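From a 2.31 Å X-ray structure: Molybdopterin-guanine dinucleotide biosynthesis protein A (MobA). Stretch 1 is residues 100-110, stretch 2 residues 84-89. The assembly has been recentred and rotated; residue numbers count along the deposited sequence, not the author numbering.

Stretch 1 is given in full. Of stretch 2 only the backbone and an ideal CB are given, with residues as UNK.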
# COMPACT_ATOMS: atom_id res chain seq x y z
N VAL A 100 -5.19 4.66 11.61
CA VAL A 100 -3.87 5.15 11.19
C VAL A 100 -3.98 5.77 9.80
O VAL A 100 -3.51 6.89 9.57
CB VAL A 100 -2.80 4.01 11.15
CG1 VAL A 100 -1.49 4.54 10.57
CG2 VAL A 100 -2.55 3.47 12.56
N LEU A 101 -4.64 5.07 8.89
CA LEU A 101 -4.81 5.56 7.52
C LEU A 101 -5.61 6.85 7.49
O LEU A 101 -5.22 7.82 6.84
CB LEU A 101 -5.51 4.50 6.65
CG LEU A 101 -4.59 3.41 6.09
CD1 LEU A 101 -5.42 2.33 5.43
CD2 LEU A 101 -3.62 4.02 5.08
N GLU A 102 -6.73 6.86 8.20
CA GLU A 102 -7.58 8.03 8.25
C GLU A 102 -6.74 9.24 8.67
O GLU A 102 -6.82 10.32 8.07
CB GLU A 102 -8.73 7.80 9.24
CG GLU A 102 -10.05 8.42 8.81
CD GLU A 102 -11.07 7.39 8.35
OE1 GLU A 102 -11.86 7.71 7.43
OE2 GLU A 102 -11.10 6.27 8.92
N HIS A 103 -5.92 9.06 9.70
CA HIS A 103 -5.07 10.15 10.17
C HIS A 103 -4.11 10.61 9.07
O HIS A 103 -4.03 11.80 8.77
CB HIS A 103 -4.28 9.69 11.40
CG HIS A 103 -3.43 10.77 12.00
ND1 HIS A 103 -3.95 11.93 12.53
CD2 HIS A 103 -2.08 10.86 12.15
CE1 HIS A 103 -2.97 12.69 12.97
NE2 HIS A 103 -1.83 12.07 12.75
N LEU A 104 -3.39 9.66 8.47
CA LEU A 104 -2.43 9.99 7.41
C LEU A 104 -3.06 10.80 6.28
O LEU A 104 -2.47 11.77 5.81
CB LEU A 104 -1.81 8.70 6.85
CG LEU A 104 -0.86 7.96 7.80
CD1 LEU A 104 -0.32 6.70 7.15
CD2 LEU A 104 0.29 8.90 8.18
N TYR A 105 -4.25 10.40 5.84
CA TYR A 105 -4.95 11.09 4.76
C TYR A 105 -5.30 12.52 5.13
O TYR A 105 -5.00 13.46 4.39
CB TYR A 105 -6.24 10.35 4.40
CG TYR A 105 -6.85 10.82 3.10
CD1 TYR A 105 -6.24 10.52 1.89
CD2 TYR A 105 -8.02 11.57 3.09
CE1 TYR A 105 -6.78 10.96 0.69
CE2 TYR A 105 -8.58 12.01 1.88
CZ TYR A 105 -7.96 11.70 0.69
OH TYR A 105 -8.48 12.13 -0.52
N LYS A 106 -5.95 12.67 6.28
CA LYS A 106 -6.36 13.98 6.76
C LYS A 106 -5.14 14.89 6.90
O LYS A 106 -5.12 15.99 6.36
CB LYS A 106 -7.06 13.83 8.12
CG LYS A 106 -7.72 15.10 8.62
CD LYS A 106 -8.25 14.92 10.04
CE LYS A 106 -7.10 14.79 11.05
NZ LYS A 106 -7.58 14.70 12.46
N GLU A 107 -4.13 14.41 7.62
CA GLU A 107 -2.91 15.18 7.83
C GLU A 107 -2.22 15.46 6.51
O GLU A 107 -1.67 16.54 6.31
CB GLU A 107 -1.95 14.43 8.75
CG GLU A 107 -2.31 14.55 10.23
CD GLU A 107 -2.32 15.99 10.71
OE1 GLU A 107 -1.27 16.66 10.64
OE2 GLU A 107 -3.39 16.45 11.16
N GLY A 108 -2.26 14.49 5.61
CA GLY A 108 -1.62 14.67 4.32
C GLY A 108 -2.30 15.76 3.52
O GLY A 108 -1.63 16.65 2.99
N GLU A 109 -3.62 15.70 3.44
CA GLU A 109 -4.41 16.68 2.70
C GLU A 109 -4.23 18.09 3.24
O GLU A 109 -3.97 19.02 2.48
CB GLU A 109 -5.90 16.32 2.73
CG GLU A 109 -6.30 15.11 1.89
CD GLU A 109 -6.61 15.47 0.43
OE1 GLU A 109 -7.68 16.06 0.16
OE2 GLU A 109 -5.78 15.15 -0.46
N LYS A 110 -4.36 18.27 4.55
CA LYS A 110 -4.20 19.59 5.12
C LYS A 110 -2.78 20.12 4.95
O LYS A 110 -2.59 21.29 4.60
CB LYS A 110 -4.59 19.59 6.61
CG LYS A 110 -3.68 18.76 7.48
CD LYS A 110 -3.92 19.01 8.97
CE LYS A 110 -5.28 18.51 9.43
NZ LYS A 110 -5.43 18.64 10.90
N UNK A 84 -6.83 10.36 -8.23
CA UNK A 84 -6.17 11.42 -7.48
C UNK A 84 -5.48 11.05 -6.18
O UNK A 84 -4.96 9.94 -6.03
CB UNK A 84 -7.21 12.50 -7.17
N UNK A 85 -5.50 11.98 -5.23
CA UNK A 85 -4.88 11.79 -3.92
C UNK A 85 -5.50 10.62 -3.20
O UNK A 85 -6.70 10.35 -3.33
CB UNK A 85 -5.01 13.06 -3.07
N UNK A 86 -4.68 9.92 -2.42
CA UNK A 86 -5.13 8.76 -1.68
C UNK A 86 -4.04 8.36 -0.72
O UNK A 86 -2.97 8.95 -0.71
CB UNK A 86 -5.50 7.60 -2.61
N UNK A 87 -4.34 7.35 0.09
CA UNK A 87 -3.37 6.80 1.01
C UNK A 87 -3.10 5.42 0.43
O UNK A 87 -4.03 4.75 -0.03
CB UNK A 87 -3.86 6.76 2.46
N UNK A 88 -1.83 5.02 0.42
CA UNK A 88 -1.43 3.73 -0.13
C UNK A 88 -1.18 2.75 0.99
O UNK A 88 -0.68 3.11 2.05
CB UNK A 88 -0.18 3.87 -1.01
N UNK A 89 -1.54 1.50 0.75
CA UNK A 89 -1.34 0.46 1.73
C UNK A 89 -1.02 -0.79 0.94
O UNK A 89 -1.73 -1.14 -0.00
CB UNK A 89 -2.56 0.28 2.64

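Position 84 lies beyond the reach of the helix: an ideal CB there would find nothing of stretch 1 within 5.5 Å. The backbone has phi 87° and psi -147°. Positive phi strains most residues with a CB and by itself favours glycine, and the deposited residue is Gly 84, the first after a helix to leave helical angles.

At position 85 the CA-to-CB bond points toward the helix, and the surroundings are polar. The ideal CB is 3.4 Å from OE2 of Glu 109 and 4.4 Å from OH of Tyr 105. A carboxylate so near calls for a donor, and the short gap leaves room for a small one, so serine or threonine would suit; an acidic residue would bring like charges together. The residue is Ser 85. With chi1 in the p well, its OG donates a hydrogen bond to OE2 of Glu 109 at 2.9 Å, and the same OG lies 3.2 Å from OH of Tyr 105. The CA-to-CB bonds of Glu 109 and Tyr 105 point sideways, yet the ends of these side chains come nearer to stretch 2 and so meet the serine.

Position 86 begins the strand, and its CB points away from the helix. Stretch 1 places little demand on the side chain; CE1 of Tyr 105 approaches CA of residue 86 to 3.6 Å, with that CA at the edge of the ring. Many residues would be compatible; the one present is Cys 86, chi1 p.

Position 87 turns back toward the helix. Its ideal CB is 3.8 Å from CD2 of Leu 101 and 4.5 Å from CD1 of Tyr 105, with Leu 104 CB a little farther off at 5.2 Å. Such carbon-lined surroundings ask for an apolar side chain, and the extended backbone is congenial to a beta-branched one: valine or isoleucine are natural candidates. Val 87 fills the place, with chi1 m. Its CB packs 3.7 Å from CD2 of Leu 101, while its CG1 lies 3.5 Å from CB of Tyr 105 and 4.3 Å from CB of Leu 104.

Position 88 again points away, so the helix hardly restricts its choice, and the extended backbone (phi -102°, psi 143°) favours beta-branched residues such as valine, isoleucine or threonine; the residue is Val 88, chi1 t.

Position 89 faces the helix once more; the nearest atom is CD1 of Leu 101, 4.5 Å from the ideal CB, with CD2 of Leu 101 almost as near at 4.6 Å. The neighbours are apolar carbons, so an apolar residue suits; stretch 1 alone does not fix its size. The deposited Ala 89 adds just a methyl group.

Stretch 2 84-89: GSCVVA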
# COMPACT_ATOMS: atom_id res chain seq x y z
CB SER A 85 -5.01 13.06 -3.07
OG SER A 85 -6.34 13.24 -2.58
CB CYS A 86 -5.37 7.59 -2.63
SG CYS A 86 -3.87 7.09 -3.53
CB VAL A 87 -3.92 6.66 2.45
CG1 VAL A 87 -3.92 8.02 3.13
CG2 VAL A 87 -5.33 6.09 2.42
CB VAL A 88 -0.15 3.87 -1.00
CG1 VAL A 88 0.29 2.50 -1.51
CG2 VAL A 88 -0.42 4.80 -2.17
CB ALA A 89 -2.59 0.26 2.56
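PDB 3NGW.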